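Long-range contacts in putative mandelate racemase (Bordetella bronchiseptica, PDB 3OZY), which is of unknown function but belongs to the enolase superfamily, and probably acts on acid sugars with the help of a magnesium ion: residues K9-S14 and L37-T42; R33-V38 and N335-R340; I146-T151 and V174-R179; D157-W162 and Q190-D195; P247-T252 and I271-A276. One frame throughout, in Å; residues are numbered along the deposited sequence. Where two conformers were deposited one is given.

Overall arrangement
Interactions 1, 2 and 5 are buried, interaction 3 partly so, and interaction 4 lies at the surface. Interactions 1 and 2 share strand 32-42: the first pairs it with strand 5-16 in the N-terminal domain, the second sets its other end against a loop of the barrel domain. Interaction 5, across the chain's centre from both, joins two parallel barrel strands through their backbones and an aspartate. Interactions 3 and 4 both use helix 178-192, at its start and near its end, and touch each other. Arginine-aspartate salt bridges mark these two more exposed contacts, whereas interaction 1 adds a histidine-glutamate hydrogen bond to backbone pairing and interaction 2 relies on apolar packing and an amide over a guanidinium.

Interaction 1 of 5, residues K9-S14 and L37-T42; sequences KAHALS and LVEVRT
His-11 NE2 donates to Glu-39 OE1 over 2.8 Å, the one side-chain hydrogen bond between residues 9-14 and 37-42. The carboxylate oxygen is met nearly along its C-O axis, and ring and carboxylate lie almost coplanar, 20° apart. Glu-39 gets there because its CG is anti to the backbone N (chi1 -175°) and the chain runs straight on; the imidazole swings to meet it with CG beside its own backbone N. The second oxygen, OE2, is taken by Arg-41 NE of the same strand at 2.9 Å, in the plane of the guanidinium but from above that of the carboxylate. Lys-9 crosses obliquely on this face, its CD lying 3.8 Å above the centre of the Arg-41 guanidinium plane. Its NZ ends 3.4 Å from Arg-41 NH2, a close approach of like charges; NZ is 4.5 Å from Glu-39 OE1, too far for a salt bridge.

Behind the side chains, two antiparallel hydrogen-bonded pairs, Lys-9 with Glu-39 and His-11 with Leu-37, flank the non-hydrogen-bonded pair Ala-10 with Val-38. Lys-9 N donates to Glu-39 O at 2.8 Å and 172°. This is the meander sheet of the enolase-type N-terminal domain. Ala-10 and Val-38 look to its other face, where the compact, branched Val-38 suits close packing on Ala-113 of helix 102-122. Leu-37 and Leu-13 instead pack on helix 367-372, and Glu-7 gives Arg-41 a second salt bridge.

One buried carboxylate thus serves a histidine and an arginine, and with Lys-9 close by it is probably held ionised, its negative charge easing the crowding of the two cations.

Interaction 2 of 5, residues R33-V38 and N335-R340; sequences RQMILV and NDLMTR
Residues 33-38 of strand 32-42 run extended past a loop whose residues 336-338 turn with helical backbone angles, and the two backbones come closest at Arg-33 and Asn-335, with CA atoms 6.1 Å apart. Asn-335 holds its CG anti to the backbone N (chi1 -173°), which lays its amide against Arg-33. Amide and guanidinium planes are 40° apart, and ND2 sits 3.1 Å above the guanidinium plane, displaced toward its rim. The facing nitrogens are all donors, so no hydrogen bond forms between them; Asp-331 OD2 makes a salt bridge with Arg-33 NH1 and accepts a hydrogen bond from Asn-335 ND2, which also donates to Asn-307 O. The other end of the amide closes an Asx turn: Asn-335 OD1 accepts from Leu-337 N at 2.9 Å. Here the N-terminal domain, through its strand 32-42, meets a loop that follows strand 328-331 of the C-terminal barrel. Leu-337 fits that interface as an apolar branched tip. Its CD1 reaches 3.6 Å from Arg-33 O and 3.8 Å from Met-35 CG, while CD2 touches Met-35 SD at 3.8 Å. The flexible Met-35 has CG in the crowded position and bends at chi3 (-69°), with Ile-310 packing alongside.

Interaction 3 of 5, residues I146-T151 and V174-R179; sequences IYWDLT and VGRAPR. With ACY (acetic acid), chain H; ACY (acetic acid), chain I.
Two loops that follow neighbouring parallel strands of the barrel domain, 139-146 and 169-173, meet here, each leading into the next helix of its beta-alpha unit. The tight side is Trp-148. Arg-176 runs across one face of its indole: CB stands 3.8 Å from the six-membered ring centroid, 10° off the normal, a CH-pi contact. Farther out the guanidinium turns its own face to the ring edge atom CE3, 3.5 Å above the guanidinium plane, with the two planes 37° apart. A broad ring suits this place because it can receive both the aliphatic and the flat part of the arginine, whose chain bends at chi3. At the ring's edge, NE1 makes a weak hydrogen bond to Val-174 O at 3.3 Å. Gly-175, the residue after Val-174, has phi 128°, a backbone shape in which a CB would strike the preceding carbonyl.

The looser side is polar and exposed. Arg-176 NH2 forms a salt bridge with Asp-149 OD1 at 2.8 Å, entering from above the carboxylate plane. An acetate, probably from the crystallisation liquor, is held by Asp-149 N and by Arg-176 NE and NH2. Between the charged partners a water donates to Asp-149 OD1 and accepts from Arg-176 NH1, 2.7 Å away.

Interaction 4 of 5, residues D157-W162 and Q190-D195; sequences DELAGW and QRVGAD
Arg-191 leaves its helix with CG anti to the backbone N, then bends at chi2 (74°) and chi3 (67°), so that the guanidinium folds over toward the neighbouring helix. Asp-157 starts pointing away from that partner, but its CG stands beside the backbone N and carries the carboxylate back toward the arginine. In the conformer given, one of two deposited for Arg-191, they meet in a salt bridge in which both terminal nitrogens grip a single oxygen. Arg-191 NH1, 2.8 Å from Asp-157 OD1, is met by the anti lone pair of that oxygen, while NH2 of Arg-191, at 3.0 Å from the same OD1, comes from above the carboxylate plane. The oxygen is in the guanidinium plane for both bonds, yet the flat groups are inclined 52° to each other. A long, bendable arginine suits this solvent-facing edge of the helix pair, where it must span the gap; the small Ala-160, whose CB is 4.2 Å from Arg-191 NH1, lets it lie close.

Deeper in, the contact turns apolar. Leu-159 CD2 meets Val-192 CG1 at 3.5 Å, and the same methyl also touches Val-192 CG2, the side chains crossing at about a right angle. Gly-193 is the first residue to leave helical backbone angles, with positive phi.

The contact thus joins helices 152-164 and 178-192 on the outside of the barrel, with Leu-159 reaching inward to Ile-146 on strand 139-146.

Interaction 5 of 5, residues P247-T252 and I271-A276; sequences PVRIAT and IDVLQA
Strands 249-252 and 273-274 are the parallel neighbours of a beta-alpha-beta unit in the TIM-type barrel, linked by helix 258-267. Asp-272, just before the second strand, shows how the edge of the pairing is tied. Its CB lies 3.4 Å from Ile-250 O; CG, beside its backbone N (chi1 -67°), stands 3.6 Å from Ile-250 N, turned so that OD2 faces it. At the tip, OD2 accepts from Ile-250 N at 2.8 Å, almost perfectly straight (178°) and on its anti lone pair, while OD1 turns to a salt bridge with Arg-242. A short carboxylate suits this place: it accepts the strand's N-H where no carbonyl of residues 271-276 is placed to do so, and Arg-242 probably helps keep it ionised. Ile-250 O in return receives both Asp-272 N and Val-273 N.

Beyond it the regular pairing begins, Ala-251 with Val-273 and Thr-252 with Leu-274. Thr-252 N donates to Val-273 O, nearly along its C=O axis, and Gln-275 N to Thr-252 O. The small Ala-251 CB lets Val-273 CB come within 3.8 Å and also touches the amide of Gln-275, a second-shell residue whose NE2 bonds to, and probably helps orient, the magnesium ligand Glu-227. On the other face, Ile-271 CD1 meets Thr-252 CG2 at 3.7 Å, and both residues touch Tyr-265 of helix 258-267. At the outer end, a water donates to Val-248 O and to Asp-272 OD2, 2.8 Å from it.

Interaction 1 of 5, residues K9-S14 and L37-T42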
# COMPACT_ATOMS: atom_id res chain seq x y z
N LYS A 9 -13.69 16.46 6.75
CA LYS A 9 -12.56 17.39 6.84
C LYS A 9 -11.34 16.72 7.42
O LYS A 9 -11.45 15.82 8.25
CB LYS A 9 -12.94 18.59 7.70
CG LYS A 9 -14.13 19.37 7.18
CD LYS A 9 -14.47 20.55 8.08
CE LYS A 9 -13.41 21.63 7.99
NZ LYS A 9 -13.83 22.88 8.69
N ALA A 10 -10.17 17.18 7.00
CA ALA A 10 -8.92 16.66 7.52
C ALA A 10 -8.02 17.84 7.92
O ALA A 10 -7.48 18.53 7.06
CB ALA A 10 -8.24 15.81 6.48
N HIS A 11 -7.88 18.06 9.23
CA HIS A 11 -7.08 19.16 9.77
C HIS A 11 -5.64 18.72 9.96
O HIS A 11 -5.36 17.88 10.81
CB HIS A 11 -7.61 19.65 11.12
CG HIS A 11 -9.06 20.02 11.12
ND1 HIS A 11 -9.50 21.31 10.92
CD2 HIS A 11 -10.17 19.28 11.33
CE1 HIS A 11 -10.82 21.35 10.98
NE2 HIS A 11 -11.25 20.12 11.23
N ALA A 12 -4.72 19.29 9.19
CA ALA A 12 -3.30 18.97 9.34
C ALA A 12 -2.68 19.74 10.50
O ALA A 12 -2.71 20.98 10.52
CB ALA A 12 -2.56 19.26 8.05
N LEU A 13 -2.10 19.01 11.44
CA LEU A 13 -1.54 19.59 12.66
C LEU A 13 -0.08 19.20 12.85
O LEU A 13 0.33 18.08 12.55
CB LEU A 13 -2.34 19.13 13.87
CG LEU A 13 -3.84 19.36 13.86
CD1 LEU A 13 -4.46 18.86 15.17
CD2 LEU A 13 -4.15 20.84 13.67
N SER A 14 0.71 20.15 13.37
CA SER A 14 2.10 19.87 13.69
C SER A 14 2.45 20.44 15.06
O SER A 14 2.02 21.54 15.41
CB SER A 14 3.04 20.42 12.62
OG SER A 14 4.37 19.95 12.82
N LEU A 37 -6.35 15.49 12.10
CA LEU A 37 -7.58 15.36 12.87
C LEU A 37 -8.73 15.30 11.88
O LEU A 37 -9.03 16.30 11.22
CB LEU A 37 -7.75 16.55 13.83
CG LEU A 37 -9.05 16.56 14.63
CD1 LEU A 37 -9.13 15.37 15.55
CD2 LEU A 37 -9.18 17.86 15.44
N VAL A 38 -9.34 14.13 11.75
CA VAL A 38 -10.49 13.96 10.87
C VAL A 38 -11.73 14.48 11.57
O VAL A 38 -11.91 14.27 12.77
CB VAL A 38 -10.69 12.48 10.50
CG1 VAL A 38 -11.92 12.30 9.60
CG2 VAL A 38 -9.44 11.92 9.84
N GLU A 39 -12.57 15.18 10.82
CA GLU A 39 -13.85 15.67 11.33
C GLU A 39 -14.95 15.33 10.33
O GLU A 39 -14.93 15.80 9.20
CB GLU A 39 -13.77 17.18 11.56
CG GLU A 39 -15.02 17.77 12.21
CD GLU A 39 -15.00 19.28 12.29
OE1 GLU A 39 -13.95 19.89 11.99
OE2 GLU A 39 -16.03 19.87 12.66
N VAL A 40 -15.89 14.48 10.74
CA VAL A 40 -17.03 14.15 9.90
C VAL A 40 -18.26 14.87 10.44
O VAL A 40 -18.64 14.69 11.60
CB VAL A 40 -17.29 12.63 9.87
CG1 VAL A 40 -18.58 12.31 9.11
CG2 VAL A 40 -16.10 11.90 9.25
N ARG A 41 -18.86 15.70 9.59
CA ARG A 41 -20.02 16.49 9.99
C ARG A 41 -21.29 15.94 9.37
O ARG A 41 -21.26 15.30 8.32
CB ARG A 41 -19.84 17.94 9.55
CG ARG A 41 -18.66 18.65 10.19
CD ARG A 41 -18.55 20.07 9.65
NE ARG A 41 -17.56 20.86 10.37
CZ ARG A 41 -17.33 22.15 10.14
NH1 ARG A 41 -18.01 22.79 9.19
NH2 ARG A 41 -16.41 22.80 10.84
N THR A 42 -22.42 16.20 10.03
CA THR A 42 -23.72 15.77 9.52
C THR A 42 -24.71 16.92 9.47
O THR A 42 -24.49 17.98 10.07
CB THR A 42 -24.35 14.67 10.40
OG1 THR A 42 -24.46 15.14 11.75
CG2 THR A 42 -23.53 13.38 10.35

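Interaction 2 of 5, residues R33-V38 and N335-R340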
# COMPACT_ATOMS: atom_id res chain seq x y z
N ARG A 33 5.91 16.07 16.01
CA ARG A 33 4.80 15.13 16.15
C ARG A 33 3.58 15.71 15.44
O ARG A 33 3.09 16.79 15.78
CB ARG A 33 4.51 14.81 17.62
CG ARG A 33 5.70 14.16 18.38
CD ARG A 33 6.29 12.93 17.64
NE ARG A 33 5.32 11.85 17.50
CZ ARG A 33 5.09 10.91 18.42
NH1 ARG A 33 5.77 10.88 19.56
NH2 ARG A 33 4.17 9.99 18.18
N GLN A 34 3.11 14.99 14.43
CA GLN A 34 2.07 15.48 13.55
C GLN A 34 0.88 14.53 13.51
O GLN A 34 0.98 13.37 13.93
CB GLN A 34 2.62 15.66 12.14
CG GLN A 34 3.85 16.56 12.09
CD GLN A 34 4.29 16.93 10.68
OE1 GLN A 34 4.08 16.17 9.72
NE2 GLN A 34 4.91 18.09 10.54
N MET A 35 -0.23 15.03 12.99
CA MET A 35 -1.40 14.20 12.76
C MET A 35 -2.36 14.91 11.84
O MET A 35 -2.26 16.12 11.61
CB MET A 35 -2.14 13.91 14.07
CG MET A 35 -2.84 15.13 14.66
SD MET A 35 -3.69 14.81 16.22
CE MET A 35 -5.02 13.75 15.64
N ILE A 36 -3.28 14.13 11.28
CA ILE A 36 -4.52 14.67 10.74
C ILE A 36 -5.62 14.43 11.76
O ILE A 36 -5.81 13.31 12.24
CB ILE A 36 -4.93 13.93 9.45
CG1 ILE A 36 -4.01 14.30 8.30
CG2 ILE A 36 -6.39 14.23 9.11
CD1 ILE A 36 -4.18 15.73 7.79
N LEU A 37 -6.35 15.49 12.10
CA LEU A 37 -7.58 15.36 12.87
C LEU A 37 -8.73 15.30 11.88
O LEU A 37 -9.03 16.30 11.22
CB LEU A 37 -7.75 16.55 13.83
CG LEU A 37 -9.05 16.56 14.63
CD1 LEU A 37 -9.13 15.37 15.55
CD2 LEU A 37 -9.18 17.86 15.44
N VAL A 38 -9.34 14.13 11.75
CA VAL A 38 -10.49 13.96 10.87
C VAL A 38 -11.73 14.48 11.57
O VAL A 38 -11.91 14.27 12.77
CB VAL A 38 -10.69 12.48 10.50
CG1 VAL A 38 -11.92 12.30 9.60
CG2 VAL A 38 -9.44 11.92 9.84
N ASN A 335 5.38 14.64 23.23
CA ASN A 335 4.33 14.66 22.22
C ASN A 335 3.12 15.46 22.69
O ASN A 335 2.30 14.97 23.47
CB ASN A 335 3.91 13.22 21.89
CG ASN A 335 2.95 13.14 20.73
OD1 ASN A 335 2.46 14.16 20.24
ND2 ASN A 335 2.67 11.92 20.29
N ASP A 336 3.01 16.70 22.22
CA ASP A 336 1.89 17.55 22.60
C ASP A 336 0.54 16.95 22.18
O ASP A 336 -0.49 17.27 22.77
CB ASP A 336 2.02 18.95 22.00
CG ASP A 336 3.17 19.74 22.59
OD1 ASP A 336 3.62 19.41 23.72
OD2 ASP A 336 3.60 20.70 21.91
N LEU A 337 0.55 16.09 21.17
CA LEU A 337 -0.69 15.45 20.74
C LEU A 337 -1.19 14.40 21.74
O LEU A 337 -2.33 13.94 21.64
CB LEU A 337 -0.54 14.85 19.34
CG LEU A 337 -0.10 15.85 18.27
CD1 LEU A 337 0.18 15.10 16.98
CD2 LEU A 337 -1.13 16.96 18.05
N MET A 338 -0.33 14.04 22.70
CA MET A 338 -0.71 13.12 23.78
C MET A 338 -1.18 13.85 25.03
O MET A 338 -1.73 13.23 25.94
CB MET A 338 0.47 12.23 24.16
CG MET A 338 0.76 11.12 23.16
SD MET A 338 -0.56 9.88 23.07
CE MET A 338 -0.40 9.13 24.69
N THR A 339 -0.94 15.15 25.11
CA THR A 339 -1.21 15.88 26.35
C THR A 339 -2.18 17.04 26.20
O THR A 339 -2.96 17.31 27.10
CB THR A 339 0.09 16.45 26.96
OG1 THR A 339 0.73 17.31 26.01
CG2 THR A 339 1.05 15.33 27.36
N ARG A 340 -2.14 17.72 25.06
CA ARG A 340 -2.85 19.00 24.93
C ARG A 340 -3.98 19.02 23.90
O ARG A 340 -4.72 20.00 23.80
CB ARG A 340 -1.85 20.12 24.63
CG ARG A 340 -0.94 20.44 25.81
CD ARG A 340 0.25 21.29 25.40
NE ARG A 340 -0.16 22.57 24.81
CZ ARG A 340 0.66 23.38 24.15
NH1 ARG A 340 1.94 23.06 24.00
NH2 ARG A 340 0.20 24.51 23.64

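Interaction 3 of 5, residues I146-T151 and V174-R179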
# COMPACT_ATOMS: atom_id res chain seq x y z
N ILE A 146 11.90 3.22 25.17
CA ILE A 146 13.29 3.61 25.40
C ILE A 146 13.98 3.48 24.04
O ILE A 146 13.95 2.40 23.43
CB ILE A 146 13.94 2.68 26.43
CG1 ILE A 146 13.19 2.80 27.76
CG2 ILE A 146 15.42 2.99 26.59
CD1 ILE A 146 13.52 1.72 28.77
N TYR A 147 14.52 4.58 23.53
CA TYR A 147 15.01 4.64 22.15
C TYR A 147 16.52 4.36 22.03
O TYR A 147 17.18 3.99 23.01
CB TYR A 147 14.60 5.97 21.48
CG TYR A 147 13.17 5.92 20.95
CD1 TYR A 147 12.08 5.94 21.81
CD2 TYR A 147 12.92 5.83 19.58
CE1 TYR A 147 10.77 5.88 21.32
CE2 TYR A 147 11.62 5.78 19.09
CZ TYR A 147 10.55 5.80 19.97
OH TYR A 147 9.25 5.74 19.49
N TRP A 148 17.05 4.52 20.82
CA TRP A 148 18.47 4.36 20.56
C TRP A 148 19.29 5.43 21.29
O TRP A 148 18.73 6.30 21.96
CB TRP A 148 18.74 4.47 19.06
CG TRP A 148 18.21 3.33 18.22
CD1 TRP A 148 17.61 2.17 18.65
CD2 TRP A 148 18.28 3.25 16.80
NE1 TRP A 148 17.28 1.39 17.56
CE2 TRP A 148 17.68 2.03 16.41
CE3 TRP A 148 18.77 4.11 15.81
CZ2 TRP A 148 17.58 1.64 15.08
CZ3 TRP A 148 18.67 3.72 14.49
CH2 TRP A 148 18.08 2.50 14.13
N ASP A 149 20.61 5.37 21.13
CA ASP A 149 21.51 6.41 21.63
C ASP A 149 21.69 6.44 23.15
O ASP A 149 21.99 7.49 23.72
CB ASP A 149 21.08 7.79 21.11
CG ASP A 149 20.94 7.82 19.59
OD1 ASP A 149 21.94 7.61 18.89
OD2 ASP A 149 19.81 8.04 19.10
N LEU A 150 21.51 5.29 23.80
CA LEU A 150 21.73 5.19 25.24
C LEU A 150 22.82 4.18 25.56
O LEU A 150 23.02 3.21 24.82
CB LEU A 150 20.45 4.75 25.94
CG LEU A 150 19.23 5.65 25.77
CD1 LEU A 150 18.08 5.09 26.56
CD2 LEU A 150 19.52 7.08 26.22
N THR A 151 23.51 4.39 26.67
CA THR A 151 24.40 3.37 27.24
C THR A 151 23.56 2.37 28.04
O THR A 151 22.40 2.63 28.33
CB THR A 151 25.39 4.00 28.21
OG1 THR A 151 24.66 4.54 29.31
CG2 THR A 151 26.19 5.10 27.53
N VAL A 174 15.67 -1.35 19.24
CA VAL A 174 16.94 -2.00 18.93
C VAL A 174 17.14 -2.03 17.41
O VAL A 174 16.28 -1.58 16.65
CB VAL A 174 16.97 -3.44 19.46
CG1 VAL A 174 16.74 -3.47 20.98
CG2 VAL A 174 15.93 -4.32 18.74
N GLY A 175 18.29 -2.53 16.98
CA GLY A 175 18.46 -2.87 15.58
C GLY A 175 19.67 -2.30 14.88
O GLY A 175 20.09 -2.83 13.86
N ARG A 176 20.23 -1.21 15.40
CA ARG A 176 21.38 -0.59 14.76
C ARG A 176 22.69 -1.23 15.19
O ARG A 176 23.57 -1.49 14.37
CB ARG A 176 21.43 0.91 15.07
CG ARG A 176 22.63 1.59 14.44
CD ARG A 176 22.51 3.09 14.55
NE ARG A 176 22.44 3.53 15.94
CZ ARG A 176 22.21 4.78 16.30
NH1 ARG A 176 22.03 5.71 15.37
NH2 ARG A 176 22.16 5.11 17.58
N ALA A 177 22.82 -1.47 16.49
CA ALA A 177 24.05 -2.03 17.05
C ALA A 177 23.69 -3.15 18.01
O ALA A 177 23.58 -2.92 19.21
CB ALA A 177 24.85 -0.95 17.75
N PRO A 178 23.47 -4.36 17.48
CA PRO A 178 22.97 -5.46 18.30
C PRO A 178 23.78 -5.76 19.56
O PRO A 178 23.20 -6.19 20.56
CB PRO A 178 22.99 -6.65 17.34
CG PRO A 178 22.71 -6.02 16.02
CD PRO A 178 23.49 -4.71 16.05
N ARG A 179 25.10 -5.55 19.54
CA ARG A 179 25.89 -5.78 20.75
C ARG A 179 25.53 -4.78 21.85
O ARG A 179 25.46 -5.12 23.04
CB ARG A 179 27.39 -5.72 20.43
CG ARG A 179 27.86 -6.86 19.55
CD ARG A 179 29.26 -7.33 19.95
NE ARG A 179 30.26 -6.27 19.81
CZ ARG A 179 30.99 -6.07 18.72
NH1 ARG A 179 30.85 -6.87 17.67
NH2 ARG A 179 31.87 -5.08 18.68
C ACY H . 22.11 2.24 19.66
O ACY H . 22.06 1.81 18.49
OXT ACY H . 22.39 3.42 19.94
CH3 ACY H . 21.84 1.28 20.79
C ACY I . 8.92 4.74 16.05
O ACY I . 9.73 3.80 16.07
OXT ACY I . 8.72 5.50 17.02
CH3 ACY I . 8.14 5.00 14.80
O HOH W 1 21.28 8.14 16.24

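Interaction 4 of 5, residues D157-W162 and Q190-D195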
# COMPACT_ATOMS: atom_id res chain seq x y z
N ASP A 157 18.42 3.06 33.71
CA ASP A 157 17.89 4.22 34.43
C ASP A 157 16.53 4.62 33.88
O ASP A 157 15.60 4.88 34.63
CB ASP A 157 18.83 5.42 34.31
CG ASP A 157 20.06 5.32 35.21
OD1 ASP A 157 20.09 4.47 36.13
OD2 ASP A 157 21.00 6.11 34.98
N GLU A 158 16.42 4.68 32.55
CA GLU A 158 15.16 5.10 31.97
C GLU A 158 14.05 4.09 32.27
O GLU A 158 12.93 4.48 32.62
CB GLU A 158 15.26 5.38 30.47
CG GLU A 158 13.95 5.94 29.96
CD GLU A 158 13.97 6.46 28.54
OE1 GLU A 158 15.05 6.54 27.92
OE2 GLU A 158 12.85 6.79 28.07
N LEU A 159 14.36 2.80 32.17
CA LEU A 159 13.38 1.78 32.51
C LEU A 159 12.91 1.91 33.95
O LEU A 159 11.71 1.91 34.24
CB LEU A 159 13.94 0.37 32.28
CG LEU A 159 12.99 -0.77 32.65
CD1 LEU A 159 11.69 -0.67 31.85
CD2 LEU A 159 13.67 -2.12 32.43
N ALA A 160 13.87 2.04 34.87
CA ALA A 160 13.54 2.20 36.28
C ALA A 160 12.65 3.42 36.51
O ALA A 160 11.74 3.37 37.32
CB ALA A 160 14.81 2.28 37.13
N GLY A 161 12.92 4.50 35.77
CA GLY A 161 12.09 5.69 35.84
C GLY A 161 10.64 5.44 35.44
O GLY A 161 9.71 5.89 36.12
N TRP A 162 10.42 4.73 34.34
CA TRP A 162 9.04 4.44 33.91
C TRP A 162 8.33 3.50 34.88
O TRP A 162 7.13 3.65 35.15
CB TRP A 162 8.99 3.92 32.46
CG TRP A 162 9.43 4.96 31.49
CD1 TRP A 162 10.48 4.89 30.62
CD2 TRP A 162 8.87 6.27 31.34
NE1 TRP A 162 10.60 6.07 29.92
CE2 TRP A 162 9.63 6.93 30.35
CE3 TRP A 162 7.80 6.95 31.94
CZ2 TRP A 162 9.35 8.24 29.95
CZ3 TRP A 162 7.53 8.25 31.54
CH2 TRP A 162 8.30 8.88 30.55
N GLN A 190 18.62 -6.70 34.83
CA GLN A 190 19.28 -6.75 36.13
C GLN A 190 18.72 -5.68 37.06
O GLN A 190 18.52 -5.92 38.26
CB GLN A 190 20.78 -6.59 35.97
CG GLN A 190 21.55 -6.73 37.28
CD GLN A 190 23.05 -6.74 37.07
OE1 GLN A 190 23.57 -6.02 36.22
NE2 GLN A 190 23.75 -7.55 37.86
N ARG A 191 18.46 -4.50 36.51
CA ARG A 191 17.98 -3.38 37.32
C ARG A 191 16.58 -3.61 37.89
O ARG A 191 16.33 -3.35 39.07
CB ARG A 191 18.02 -2.09 36.50
CG ARG A 191 17.58 -0.84 37.26
CD ARG A 191 18.64 -0.39 38.27
NE ARG A 191 19.84 0.09 37.60
CZ ARG A 191 19.96 1.31 37.09
NH1 ARG A 191 18.96 2.17 37.18
NH2 ARG A 191 21.08 1.67 36.48
N VAL A 192 15.66 -4.09 37.06
CA VAL A 192 14.26 -4.18 37.48
C VAL A 192 13.79 -5.52 38.02
O VAL A 192 12.75 -5.60 38.67
CB VAL A 192 13.29 -3.71 36.36
CG1 VAL A 192 13.63 -2.28 35.97
CG2 VAL A 192 13.34 -4.64 35.16
N GLY A 193 14.55 -6.58 37.76
CA GLY A 193 14.17 -7.90 38.19
C GLY A 193 13.14 -8.53 37.27
O GLY A 193 12.85 -8.01 36.18
N ALA A 194 12.57 -9.65 37.70
CA ALA A 194 11.72 -10.47 36.84
C ALA A 194 10.27 -10.01 36.68
O ALA A 194 9.57 -10.48 35.78
CB ALA A 194 11.76 -11.93 37.30
N ASP A 195 9.81 -9.10 37.53
CA ASP A 195 8.39 -8.75 37.57
C ASP A 195 7.96 -7.64 36.61
O ASP A 195 6.79 -7.26 36.57
CB ASP A 195 7.96 -8.39 39.00
CG ASP A 195 7.91 -9.60 39.91
OD1 ASP A 195 7.80 -10.73 39.39
OD2 ASP A 195 7.98 -9.42 41.14

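Interaction 5 of 5, residues P247-T252 and I271-A276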
# COMPACT_ATOMS: atom_id res chain seq x y z
N PRO A 247 9.93 -18.77 24.47
CA PRO A 247 8.80 -18.07 25.09
C PRO A 247 8.67 -16.61 24.65
O PRO A 247 7.77 -15.93 25.14
CB PRO A 247 9.11 -18.16 26.59
CG PRO A 247 10.07 -19.32 26.71
CD PRO A 247 10.91 -19.23 25.47
N VAL A 248 9.55 -16.14 23.77
CA VAL A 248 9.47 -14.76 23.29
C VAL A 248 8.50 -14.69 22.11
O VAL A 248 8.67 -15.41 21.12
CB VAL A 248 10.86 -14.24 22.83
CG1 VAL A 248 10.77 -12.78 22.41
CG2 VAL A 248 11.91 -14.41 23.92
N ARG A 249 7.48 -13.85 22.22
CA ARG A 249 6.48 -13.73 21.17
C ARG A 249 7.04 -12.97 19.97
O ARG A 249 7.73 -11.96 20.14
CB ARG A 249 5.26 -12.98 21.70
CG ARG A 249 4.56 -13.69 22.84
CD ARG A 249 3.80 -12.70 23.73
NE ARG A 249 3.18 -13.38 24.86
CZ ARG A 249 3.83 -13.73 25.96
NH1 ARG A 249 5.12 -13.43 26.09
NH2 ARG A 249 3.20 -14.38 26.94
N ILE A 250 6.74 -13.44 18.76
CA ILE A 250 7.06 -12.70 17.55
C ILE A 250 5.88 -11.78 17.22
O ILE A 250 4.75 -12.25 17.01
CB ILE A 250 7.40 -13.64 16.38
CG1 ILE A 250 8.53 -14.60 16.77
CG2 ILE A 250 7.75 -12.86 15.10
CD1 ILE A 250 9.79 -13.90 17.31
N ALA A 251 6.13 -10.47 17.22
CA ALA A 251 5.09 -9.46 17.07
C ALA A 251 5.33 -8.58 15.85
O ALA A 251 6.46 -8.18 15.59
CB ALA A 251 5.03 -8.59 18.32
N THR A 252 4.27 -8.27 15.12
CA THR A 252 4.36 -7.29 14.05
C THR A 252 2.96 -6.82 13.71
O THR A 252 1.97 -7.47 14.02
CB THR A 252 5.10 -7.85 12.80
OG1 THR A 252 5.32 -6.78 11.87
CG2 THR A 252 4.32 -9.00 12.13
N ILE A 271 3.41 -15.65 13.17
CA ILE A 271 3.12 -14.55 14.09
C ILE A 271 2.51 -15.01 15.41
O ILE A 271 1.66 -15.91 15.42
CB ILE A 271 2.19 -13.50 13.40
CG1 ILE A 271 2.17 -12.16 14.14
CG2 ILE A 271 0.78 -14.07 13.16
CD1 ILE A 271 1.50 -11.06 13.31
N ASP A 272 2.94 -14.40 16.51
CA ASP A 272 2.36 -14.65 17.83
C ASP A 272 1.43 -13.53 18.27
O ASP A 272 0.39 -13.77 18.88
CB ASP A 272 3.46 -14.82 18.89
CG ASP A 272 4.28 -16.06 18.68
OD1 ASP A 272 3.71 -17.18 18.64
OD2 ASP A 272 5.51 -15.91 18.55
N VAL A 273 1.84 -12.29 17.98
CA VAL A 273 1.10 -11.11 18.40
C VAL A 273 0.83 -10.23 17.19
O VAL A 273 1.76 -9.73 16.55
CB VAL A 273 1.89 -10.31 19.46
CG1 VAL A 273 1.20 -8.98 19.75
CG2 VAL A 273 2.07 -11.12 20.73
N LEU A 274 -0.45 -10.09 16.86
CA LEU A 274 -0.88 -9.22 15.77
C LEU A 274 -1.00 -7.81 16.33
O LEU A 274 -1.67 -7.60 17.34
CB LEU A 274 -2.23 -9.67 15.22
CG LEU A 274 -2.30 -10.99 14.44
CD1 LEU A 274 -2.05 -12.21 15.33
CD2 LEU A 274 -3.67 -11.08 13.78
N GLN A 275 -0.38 -6.84 15.66
CA GLN A 275 -0.34 -5.48 16.20
C GLN A 275 -1.11 -4.47 15.36
O GLN A 275 -0.86 -3.27 15.43
CB GLN A 275 1.10 -5.04 16.43
CG GLN A 275 1.85 -5.94 17.40
CD GLN A 275 3.24 -5.42 17.66
OE1 GLN A 275 4.07 -5.37 16.75
NE2 GLN A 275 3.50 -5.02 18.90
N ALA A 276 -2.08 -4.96 14.60
CA ALA A 276 -2.95 -4.09 13.81
C ALA A 276 -3.48 -2.93 14.65
O ALA A 276 -4.08 -3.15 15.71
CB ALA A 276 -4.10 -4.88 13.23
O HOH W 2 7.75 -17.30 19.36